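Local atomic coordinates of integron cassette protein Vpc_cass2 (Vibrio paracholerae, PDB entry 3JRT), a protein that is of unknown function but is encoded by a mobile integron gene cassette and forms an all-helical, two-chain assembly. Residues K84-N89 against V109-I114; G37-L42 against V180-R185; K121-H126 against A141-E146. All blocks are in the same frame, centred on the assembly; numbering follows the deposited sequence.

Contact 1 of 3, residues K84-N89 against V109-I114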
loop_
_atom_site.group_PDB
_atom_site.type_symbol
_atom_site.label_atom_id
_atom_site.label_comp_id
_atom_site.label_asym_id
_atom_site.label_seq_id
_atom_site.Cartn_x
_atom_site.Cartn_y
_atom_site.Cartn_z
ATOM N N LYS A 84 -10.455 4.350 -4.759
ATOM C CA LYS A 84 -10.887 5.478 -3.945
ATOM C C LYS A 84 -11.443 6.596 -4.802
ATOM O O LYS A 84 -12.389 7.267 -4.405
ATOM C CB LYS A 84 -9.759 6.003 -3.052
ATOM C CG LYS A 84 -9.557 5.161 -1.804
ATOM C CD LYS A 84 -8.650 5.843 -0.757
ATOM C CE LYS A 84 -8.531 4.964 0.489
ATOM N NZ LYS A 84 -7.250 5.199 1.229
ATOM N N TYR A 85 -10.862 6.797 -5.979
ATOM C CA TYR A 85 -11.319 7.863 -6.860
ATOM C C TYR A 85 -12.733 7.560 -7.317
ATOM O O TYR A 85 -13.604 8.438 -7.318
ATOM C CB TYR A 85 -10.402 8.031 -8.066
ATOM C CG TYR A 85 -10.999 8.906 -9.161
ATOM C CD1 TYR A 85 -10.813 10.290 -9.165
ATOM C CD2 TYR A 85 -11.748 8.354 -10.171
ATOM C CE1 TYR A 85 -11.363 11.091 -10.161
ATOM C CE2 TYR A 85 -12.308 9.144 -11.177
ATOM C CZ TYR A 85 -12.111 10.505 -11.169
ATOM O OH TYR A 85 -12.663 11.270 -12.173
ATOM N N VAL A 86 -12.966 6.308 -7.687
ATOM C CA VAL A 86 -14.307 5.895 -8.062
ATOM C C VAL A 86 -15.263 6.052 -6.877
ATOM O O VAL A 86 -16.336 6.627 -7.019
ATOM C CB VAL A 86 -14.345 4.446 -8.592
ATOM C CG1 VAL A 86 -15.781 4.048 -8.965
ATOM C CG2 VAL A 86 -13.416 4.296 -9.791
ATOM N N GLU A 87 -14.865 5.560 -5.708
ATOM C CA GLU A 87 -15.740 5.598 -4.539
ATOM C C GLU A 87 -16.107 7.028 -4.161
ATOM O O GLU A 87 -17.228 7.308 -3.731
ATOM C CB GLU A 87 -15.086 4.907 -3.352
ATOM C CG GLU A 87 -14.914 3.420 -3.501
ATOM C CD GLU A 87 -14.100 2.855 -2.358
ATOM O OE1 GLU A 87 -13.652 3.667 -1.518
ATOM O OE2 GLU A 87 -13.905 1.622 -2.298
ATOM N N LEU A 88 -15.154 7.932 -4.323
ATOM C CA LEU A 88 -15.419 9.338 -4.086
ATOM C C LEU A 88 -16.477 9.832 -5.084
ATOM O O LEU A 88 -17.428 10.525 -4.706
ATOM C CB LEU A 88 -14.127 10.147 -4.207
ATOM C CG LEU A 88 -14.206 11.608 -3.789
ATOM C CD1 LEU A 88 -14.290 11.701 -2.281
ATOM C CD2 LEU A 88 -13.011 12.389 -4.312
ATOM N N ASN A 89 -16.312 9.462 -6.353
ATOM C CA ASN A 89 -17.285 9.804 -7.384
ATOM C C ASN A 89 -18.685 9.300 -7.069
ATOM O O ASN A 89 -19.648 10.049 -7.167
ATOM C CB ASN A 89 -16.858 9.261 -8.738
ATOM C CG ASN A 89 -16.050 10.256 -9.537
ATOM O OD1 ASN A 89 -16.426 11.418 -9.665
ATOM N ND2 ASN A 89 -14.934 9.797 -10.096
ATOM N N VAL A 109 -15.294 9.962 -17.487
ATOM C CA VAL A 109 -14.460 9.200 -18.407
ATOM C C VAL A 109 -13.424 8.404 -17.626
ATOM O O VAL A 109 -13.291 7.193 -17.795
ATOM C CB VAL A 109 -13.736 10.114 -19.399
ATOM C CG1 VAL A 109 -12.640 9.344 -20.119
ATOM C CG2 VAL A 109 -14.733 10.716 -20.390
ATOM N N TYR A 110 -12.699 9.092 -16.756
ATOM C CA TYR A 110 -11.707 8.429 -15.930
ATOM C C TYR A 110 -12.369 7.461 -14.958
ATOM O O TYR A 110 -11.887 6.354 -14.740
ATOM C CB TYR A 110 -10.806 9.452 -15.241
ATOM C CG TYR A 110 -9.777 9.984 -16.204
ATOM C CD1 TYR A 110 -8.473 9.534 -16.176
ATOM C CD2 TYR A 110 -10.131 10.886 -17.185
ATOM C CE1 TYR A 110 -7.538 10.002 -17.081
ATOM C CE2 TYR A 110 -9.209 11.359 -18.091
ATOM C CZ TYR A 110 -7.915 10.917 -18.038
ATOM O OH TYR A 110 -7.002 11.391 -18.954
ATOM N N ASN A 111 -13.506 7.862 -14.410
ATOM C CA ASN A 111 -14.274 6.956 -13.576
ATOM C C ASN A 111 -14.570 5.659 -14.329
ATOM O O ASN A 111 -14.466 4.563 -13.776
ATOM C CB ASN A 111 -15.565 7.631 -13.106
ATOM C CG ASN A 111 -16.308 6.811 -12.072
ATOM O OD1 ASN A 111 -17.001 5.847 -12.401
ATOM N ND2 ASN A 111 -16.163 7.183 -10.819
ATOM N N ASN A 112 -14.902 5.782 -15.609
ATOM C CA ASN A 112 -15.306 4.616 -16.386
ATOM C C ASN A 112 -14.141 3.701 -16.755
ATOM O O ASN A 112 -14.251 2.470 -16.696
ATOM C CB ASN A 112 -16.063 5.035 -17.638
ATOM C CG ASN A 112 -16.937 3.928 -18.174
ATOM O OD1 ASN A 112 -17.512 3.153 -17.407
ATOM N ND2 ASN A 112 -17.044 3.841 -19.494
ATOM N N GLU A 113 -13.028 4.309 -17.142
ATOM C CA GLU A 113 -11.823 3.557 -17.444
ATOM C C GLU A 113 -11.470 2.628 -16.285
ATOM O O GLU A 113 -11.233 1.434 -16.470
ATOM C CB GLU A 113 -10.675 4.518 -17.701
ATOM C CG GLU A 113 -10.928 5.468 -18.848
ATOM C CD GLU A 113 -10.713 4.815 -20.190
ATOM O OE1 GLU A 113 -10.013 5.428 -21.023
ATOM O OE2 GLU A 113 -11.230 3.694 -20.411
ATOM N N ILE A 114 -11.457 3.182 -15.081
ATOM C CA ILE A 114 -11.143 2.393 -13.899
ATOM C C ILE A 114 -12.067 1.191 -13.696
ATOM O O ILE A 114 -11.599 0.086 -13.426
ATOM C CB ILE A 114 -11.145 3.257 -12.643
ATOM C CG1 ILE A 114 -9.943 4.212 -12.666
ATOM C CG2 ILE A 114 -11.101 2.373 -11.428
ATOM C CD1 ILE A 114 -10.094 5.449 -11.737
#
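Ile114 of helix 104-116 pushes its branched side chain against both Tyr85 and Val86 of helix 64-91. Its CD1 lies 3.7 Å from Tyr85 CD2. Its CG2 presses on Val86 CG2 at 3.4 Å, which is tight for two methyl groups. The Val86 and Ile114 side chains lie side by side and point opposite ways. The helix segments cross at -126° with their axes 9.6 Å apart.

The Tyr85 ring fills the hollow beside the backbone of Asn111. Its CG stands anti to the backbone N (chi1 167°), and this sends the ring toward helix 104-116. The ring comes in edge first: CE2 is 3.7 Å from Asn111 N, and Asn111 CA lies in the ring plane. Farther out, Tyr85 OH passes 4.0 Å from Tyr110 CB and is hydrogen-bonded to Arg107 O.

From the other helix the Asn111 side chain fills the groove between Val86 and Asn89. Its ND2 is 3.6 Å from Val86 CA. There it meets Asn89, whose amide plane is turned by 71°. The two ND2 atoms are 3.0 Å apart. Both are donors, so the modelled orientation of one amide is doubtful. Asn89 OD1 takes its hydrogen bond from Arg107.

Apolar packing and the amide of Asn111 thus make the contact without a hydrogen bond between the two segments, while Arg107 satisfies Tyr85 OH and Asn89 OD1.

Contact 2 of 3, residues G37-L42 against V180-R185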
loop_
_atom_site.group_PDB
_atom_site.type_symbol
_atom_site.label_atom_id
_atom_site.label_comp_id
_atom_site.label_asym_id
_atom_site.label_seq_id
_atom_site.Cartn_x
_atom_site.Cartn_y
_atom_site.Cartn_z
ATOM N N GLY A 37 -4.807 13.914 -1.261
ATOM C CA GLY A 37 -4.141 12.670 -0.953
ATOM C C GLY A 37 -3.982 11.808 -2.196
ATOM O O GLY A 37 -2.923 11.231 -2.419
ATOM N N LEU A 38 -5.044 11.718 -2.993
ATOM C CA LEU A 38 -5.028 10.948 -4.239
ATOM C C LEU A 38 -3.928 11.420 -5.173
ATOM O O LEU A 38 -3.198 10.602 -5.718
ATOM C CB LEU A 38 -6.364 11.043 -4.968
ATOM C CG LEU A 38 -7.528 10.275 -4.354
ATOM C CD1 LEU A 38 -8.852 10.603 -5.065
ATOM C CD2 LEU A 38 -7.212 8.812 -4.437
ATOM N N ILE A 39 -3.819 12.735 -5.357
ATOM C CA ILE A 39 -2.795 13.316 -6.228
ATOM C C ILE A 39 -1.400 12.889 -5.766
ATOM O O ILE A 39 -0.566 12.464 -6.567
ATOM C CB ILE A 39 -2.874 14.858 -6.256
ATOM C CG1 ILE A 39 -4.088 15.334 -7.048
ATOM C CG2 ILE A 39 -1.591 15.490 -6.822
ATOM C CD1 ILE A 39 -4.487 16.782 -6.729
ATOM N N GLY A 40 -1.153 12.994 -4.472
ATOM C CA GLY A 40 0.165 12.696 -3.938
ATOM C C GLY A 40 0.504 11.220 -3.933
ATOM O O GLY A 40 1.630 10.847 -4.261
ATOM N N ASP A 41 -0.463 10.381 -3.553
ATOM C CA ASP A 41 -0.222 8.942 -3.482
ATOM C C ASP A 41 -0.076 8.302 -4.872
ATOM O O ASP A 41 0.782 7.460 -5.071
ATOM C CB ASP A 41 -1.282 8.231 -2.633
ATOM C CG ASP A 41 -1.297 8.726 -1.171
ATOM O OD1 ASP A 41 -0.276 9.280 -0.714
ATOM O OD2 ASP A 41 -2.321 8.563 -0.474
ATOM N N LEU A 42 -0.897 8.717 -5.830
ATOM C CA LEU A 42 -0.794 8.183 -7.183
ATOM C C LEU A 42 0.510 8.663 -7.814
ATOM O O LEU A 42 1.196 7.909 -8.468
ATOM C CB LEU A 42 -1.985 8.608 -8.039
ATOM C CG LEU A 42 -3.328 7.934 -7.759
ATOM C CD1 LEU A 42 -4.476 8.740 -8.390
ATOM C CD2 LEU A 42 -3.347 6.486 -8.244
ATOM N N VAL A 180 -6.530 15.202 -13.938
ATOM C CA VAL A 180 -7.964 15.345 -13.767
ATOM C C VAL A 180 -8.300 15.525 -12.298
ATOM O O VAL A 180 -9.171 16.314 -11.946
ATOM C CB VAL A 180 -8.724 14.134 -14.356
ATOM C CG1 VAL A 180 -10.135 14.072 -13.830
ATOM C CG2 VAL A 180 -8.723 14.209 -15.886
ATOM N N ILE A 181 -7.595 14.808 -11.434
ATOM C CA ILE A 181 -7.903 14.887 -10.024
ATOM C C ILE A 181 -7.476 16.254 -9.515
ATOM O O ILE A 181 -8.103 16.803 -8.615
ATOM C CB ILE A 181 -7.236 13.762 -9.211
ATOM C CG1 ILE A 181 -7.909 12.419 -9.512
ATOM C CG2 ILE A 181 -7.306 14.072 -7.701
ATOM C CD1 ILE A 181 -7.240 11.260 -8.858
ATOM N N GLU A 182 -6.414 16.797 -10.112
ATOM C CA GLU A 182 -5.945 18.147 -9.820
ATOM C C GLU A 182 -6.916 19.214 -10.355
ATOM O O GLU A 182 -7.097 20.269 -9.745
ATOM C CB GLU A 182 -4.552 18.344 -10.414
ATOM C CG GLU A 182 -3.915 19.676 -10.084
ATOM C CD GLU A 182 -2.420 19.683 -10.340
ATOM O OE1 GLU A 182 -1.891 18.649 -10.801
ATOM O OE2 GLU A 182 -1.776 20.725 -10.079
ATOM N N LEU A 183 -7.539 18.931 -11.498
ATOM C CA LEU A 183 -8.556 19.809 -12.064
ATOM C C LEU A 183 -9.683 20.019 -11.069
ATOM O O LEU A 183 -10.206 21.133 -10.925
ATOM C CB LEU A 183 -9.133 19.196 -13.336
ATOM C CG LEU A 183 -9.023 20.001 -14.624
ATOM C CD1 LEU A 183 -7.598 20.472 -14.839
ATOM C CD2 LEU A 183 -9.510 19.166 -15.801
ATOM N N LEU A 184 -10.061 18.938 -10.391
ATOM C CA LEU A 184 -11.141 18.983 -9.408
ATOM C C LEU A 184 -10.673 19.643 -8.117
ATOM O O LEU A 184 -11.332 20.544 -7.605
ATOM C CB LEU A 184 -11.672 17.581 -9.111
ATOM C CG LEU A 184 -11.993 16.721 -10.330
ATOM C CD1 LEU A 184 -12.560 15.389 -9.900
ATOM C CD2 LEU A 184 -12.970 17.431 -11.227
ATOM N N ARG A 185 -9.529 19.210 -7.590
ATOM C CA ARG A 185 -9.049 19.792 -6.346
ATOM C C ARG A 185 -9.024 21.321 -6.440
ATOM O O ARG A 185 -9.621 22.000 -5.618
ATOM C CB ARG A 185 -7.667 19.267 -5.958
ATOM C CG ARG A 185 -7.212 19.761 -4.576
ATOM C CD ARG A 185 -5.705 19.788 -4.472
ATOM N NE ARG A 185 -5.118 20.510 -5.594
ATOM C CZ ARG A 185 -3.817 20.532 -5.863
ATOM N NH1 ARG A 185 -2.972 19.876 -5.081
ATOM N NH2 ARG A 185 -3.361 21.210 -6.911
#
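Ile39 lays its CD1 over one face of the Arg185 guanidinium, 3.6 Å above the plane and offset toward the rim. The nearest guanidinium atom is Arg185 NH1, 3.8 Å from Ile39 CD1. The arginine chain bends at chi3 (51°), which folds the flat group back across the isoleucine tip. The same methyl also rests 3.7 Å from Glu182 CA. A salt bridge, Arg185 NH2 to Glu182 OE2 at 3.6 Å, joins the two charged ends along one side of helix 177-188. Glu182 OE2 has a second partner in Lys173.

Ile181 fills the deeper part of the contact. Its CG2 packs 3.5 Å from Ile39 CG1, with the two isoleucine side chains passing in opposite senses. Its CD1 reaches the leucines of the first helix, 3.8 Å from Leu42 CD1 and 4.0 Å from Leu38 CB. These isoleucine and leucine touches are apolar.

The two segments run close to antiparallel, at 154°. Leu38 and Leu42 also lean on Asn81 of helix 64-91, where Ile181 touches Tyr85, and Val180 reaches Tyr110 of helix 104-116. Asp41 of helix 27-53 forms a salt bridge with Arg72 of the second subunit, so this helix also takes part in the subunit interface.

Contact 3 of 3, residues K121-H126 against A141-E146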
loop_
_atom_site.group_PDB
_atom_site.type_symbol
_atom_site.label_atom_id
_atom_site.label_comp_id
_atom_site.label_asym_id
_atom_site.label_seq_id
_atom_site.Cartn_x
_atom_site.Cartn_y
_atom_site.Cartn_z
ATOM N N LYS A 121 -9.772 -3.578 -9.456
ATOM C CA LYS A 121 -10.603 -3.941 -8.319
ATOM C C LYS A 121 -10.154 -5.277 -7.753
ATOM O O LYS A 121 -10.044 -5.436 -6.537
ATOM C CB LYS A 121 -12.068 -4.003 -8.747
ATOM C CG LYS A 121 -13.079 -3.869 -7.632
ATOM C CD LYS A 121 -14.502 -3.858 -8.210
ATOM C CE LYS A 121 -15.544 -3.462 -7.173
ATOM N NZ LYS A 121 -16.875 -3.210 -7.797
ATOM N N LYS A 122 -9.881 -6.236 -8.630
ATOM C CA LYS A 122 -9.419 -7.554 -8.196
ATOM C C LYS A 122 -8.155 -7.452 -7.347
ATOM O O LYS A 122 -8.054 -8.071 -6.295
ATOM C CB LYS A 122 -9.151 -8.466 -9.392
ATOM C CG LYS A 122 -10.365 -8.824 -10.213
ATOM C CD LYS A 122 -10.048 -10.006 -11.159
ATOM C CE LYS A 122 -11.068 -10.110 -12.273
ATOM N NZ LYS A 122 -10.813 -11.278 -13.190
ATOM N N LEU A 123 -7.182 -6.678 -7.812
ATOM C CA LEU A 123 -5.947 -6.495 -7.053
ATOM C C LEU A 123 -6.194 -5.765 -5.731
ATOM O O LEU A 123 -5.702 -6.179 -4.678
ATOM C CB LEU A 123 -4.883 -5.784 -7.908
ATOM C CG LEU A 123 -4.314 -6.675 -9.027
ATOM C CD1 LEU A 123 -3.753 -5.877 -10.201
ATOM C CD2 LEU A 123 -3.245 -7.590 -8.464
ATOM N N ARG A 124 -6.968 -4.686 -5.781
ATOM C CA ARG A 124 -7.307 -3.954 -4.567
ATOM C C ARG A 124 -7.892 -4.901 -3.518
ATOM O O ARG A 124 -7.416 -4.983 -2.367
ATOM C CB ARG A 124 -8.302 -2.831 -4.879
ATOM C CG ARG A 124 -8.426 -1.759 -3.765
ATOM C CD ARG A 124 -9.276 -2.248 -2.605
ATOM N NE ARG A 124 -10.607 -2.662 -3.050
ATOM C CZ ARG A 124 -11.629 -1.826 -3.226
ATOM N NH1 ARG A 124 -11.474 -0.525 -3.001
ATOM N NH2 ARG A 124 -12.808 -2.282 -3.633
ATOM N N ASN A 125 -8.927 -5.620 -3.934
ATOM C CA ASN A 125 -9.642 -6.534 -3.053
ATOM C C ASN A 125 -8.750 -7.565 -2.379
ATOM O O ASN A 125 -8.876 -7.818 -1.179
ATOM C CB ASN A 125 -10.772 -7.214 -3.815
ATOM C CG ASN A 125 -11.930 -6.278 -4.059
ATOM O OD1 ASN A 125 -12.034 -5.237 -3.406
ATOM N ND2 ASN A 125 -12.816 -6.638 -4.995
ATOM N N HIS A 126 -7.844 -8.151 -3.150
ATOM C CA HIS A 126 -6.935 -9.141 -2.604
ATOM C C HIS A 126 -6.022 -8.509 -1.579
ATOM O O HIS A 126 -5.859 -9.016 -0.468
ATOM C CB HIS A 126 -6.092 -9.745 -3.714
ATOM C CG HIS A 126 -4.822 -10.374 -3.236
ATOM N ND1 HIS A 126 -4.790 -11.592 -2.592
ATOM C CD2 HIS A 126 -3.536 -9.958 -3.325
ATOM C CE1 HIS A 126 -3.537 -11.898 -2.299
ATOM N NE2 HIS A 126 -2.756 -10.931 -2.744
ATOM N N ALA A 141 0.758 -16.375 -8.543
ATOM C CA ALA A 141 0.776 -16.412 -10.002
ATOM C C ALA A 141 -0.413 -15.634 -10.553
ATOM O O ALA A 141 -0.305 -14.949 -11.567
ATOM C CB ALA A 141 0.779 -17.866 -10.527
ATOM N N GLU A 142 -1.544 -15.727 -9.866
ATOM C CA GLU A 142 -2.720 -14.934 -10.213
ATOM C C GLU A 142 -2.504 -13.425 -10.042
ATOM O O GLU A 142 -2.932 -12.640 -10.880
ATOM C CB GLU A 142 -3.923 -15.387 -9.396
ATOM C CG GLU A 142 -4.274 -16.850 -9.620
ATOM C CD GLU A 142 -5.537 -17.256 -8.898
ATOM O OE1 GLU A 142 -6.493 -17.653 -9.582
ATOM O OE2 GLU A 142 -5.592 -17.159 -7.656
ATOM N N VAL A 143 -1.848 -13.013 -8.963
ATOM C CA VAL A 143 -1.510 -11.607 -8.814
ATOM C C VAL A 143 -0.677 -11.124 -10.000
ATOM O O VAL A 143 -0.945 -10.061 -10.571
ATOM C CB VAL A 143 -0.755 -11.321 -7.494
ATOM C CG1 VAL A 143 -0.047 -9.937 -7.563
ATOM C CG2 VAL A 143 -1.717 -11.381 -6.324
ATOM N N GLN A 144 0.338 -11.906 -10.359
ATOM C CA GLN A 144 1.165 -11.612 -11.528
ATOM C C GLN A 144 0.350 -11.472 -12.821
ATOM O O GLN A 144 0.555 -10.534 -13.590
ATOM C CB GLN A 144 2.272 -12.667 -11.679
ATOM C CG GLN A 144 3.272 -12.634 -10.513
ATOM C CD GLN A 144 3.726 -11.197 -10.182
ATOM O OE1 GLN A 144 4.077 -10.431 -11.082
ATOM N NE2 GLN A 144 3.721 -10.834 -8.889
ATOM N N GLU A 145 -0.571 -12.403 -13.059
ATOM C CA GLU A 145 -1.445 -12.302 -14.218
ATOM C C GLU A 145 -2.268 -11.022 -14.179
ATOM O O GLU A 145 -2.376 -10.323 -15.181
ATOM C CB GLU A 145 -2.377 -13.505 -14.313
ATOM C CG GLU A 145 -1.716 -14.756 -14.835
ATOM C CD GLU A 145 -2.723 -15.757 -15.347
ATOM O OE1 GLU A 145 -3.911 -15.668 -14.962
ATOM O OE2 GLU A 145 -2.325 -16.628 -16.149
ATOM N N GLU A 146 -2.854 -10.720 -13.023
ATOM C CA GLU A 146 -3.739 -9.564 -12.918
ATOM C C GLU A 146 -2.992 -8.277 -13.206
ATOM O O GLU A 146 -3.548 -7.332 -13.756
ATOM C CB GLU A 146 -4.423 -9.493 -11.553
ATOM C CG GLU A 146 -5.518 -10.527 -11.369
ATOM C CD GLU A 146 -6.553 -10.507 -12.490
ATOM O OE1 GLU A 146 -6.937 -9.405 -12.943
ATOM O OE2 GLU A 146 -6.985 -11.601 -12.913
#
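Glu146 of helix 140-151 meets Leu123 and Lys122 of helix 118-128 in turn along its length. Its CB packs 3.8 Å from Leu123 CG and also touches both Leu123 methyls. The chain bends at the CB-CG bond (chi2 -53°), which turns the carboxylate across the lysine chain, roughly at a right angle. CD and OE1 then meet the aliphatic part of Lys122, with OE1 3.6 Å from Lys122 CD. At the tip, OE2 faces Lys122 NZ at 3.9 Å, a long salt bridge. OE2 also has a weak, long ion pair with Lys149. OE1 is buried by this contact and has no polar partner in the model. Such burial may raise the cost of the charge, though the nearby ammonium groups would offset it in part.

Leu123 extends the apolar patch toward Val143. Its CD2 is 4.0 Å from Val143 O and 4.1 Å from Val143 CG1. The other valine methyl, CG2, approaches the His126 ring obliquely, 3.8 Å from His126 NE2. The valine side chain stands roughly perpendicular to that of His126.

The two segments run at 144° to each other, as neighbours in the chain joined by the loop 129-139. Leu138 of that loop packs on His126, Val143 and Glu146, and Tyr137 meets the His126 ring. Tyr76 of the long helix 64-91 touches both His126 and Val143.

From the N terminus, helix 27-53 supplies the first half of contact 2, which stays open for most of the chain. Helix 64-91 then opens contact 1, closed by helix 104-116. Contact 3 follows in series, joining helix 118-128 to helix 140-151. Only at helix 177-188 does contact 2 close, so both other loops nest inside it and none cross. Contacts 1 and 2 pack against each other through Tyr85 and Ile181, and Tyr110 and Val180, with centres about 12 Å apart. Contact 3 lies on the opposite side of the chain's centre from contact 2. A weak ion pair, Glu87 to Arg124, links it to contact 1.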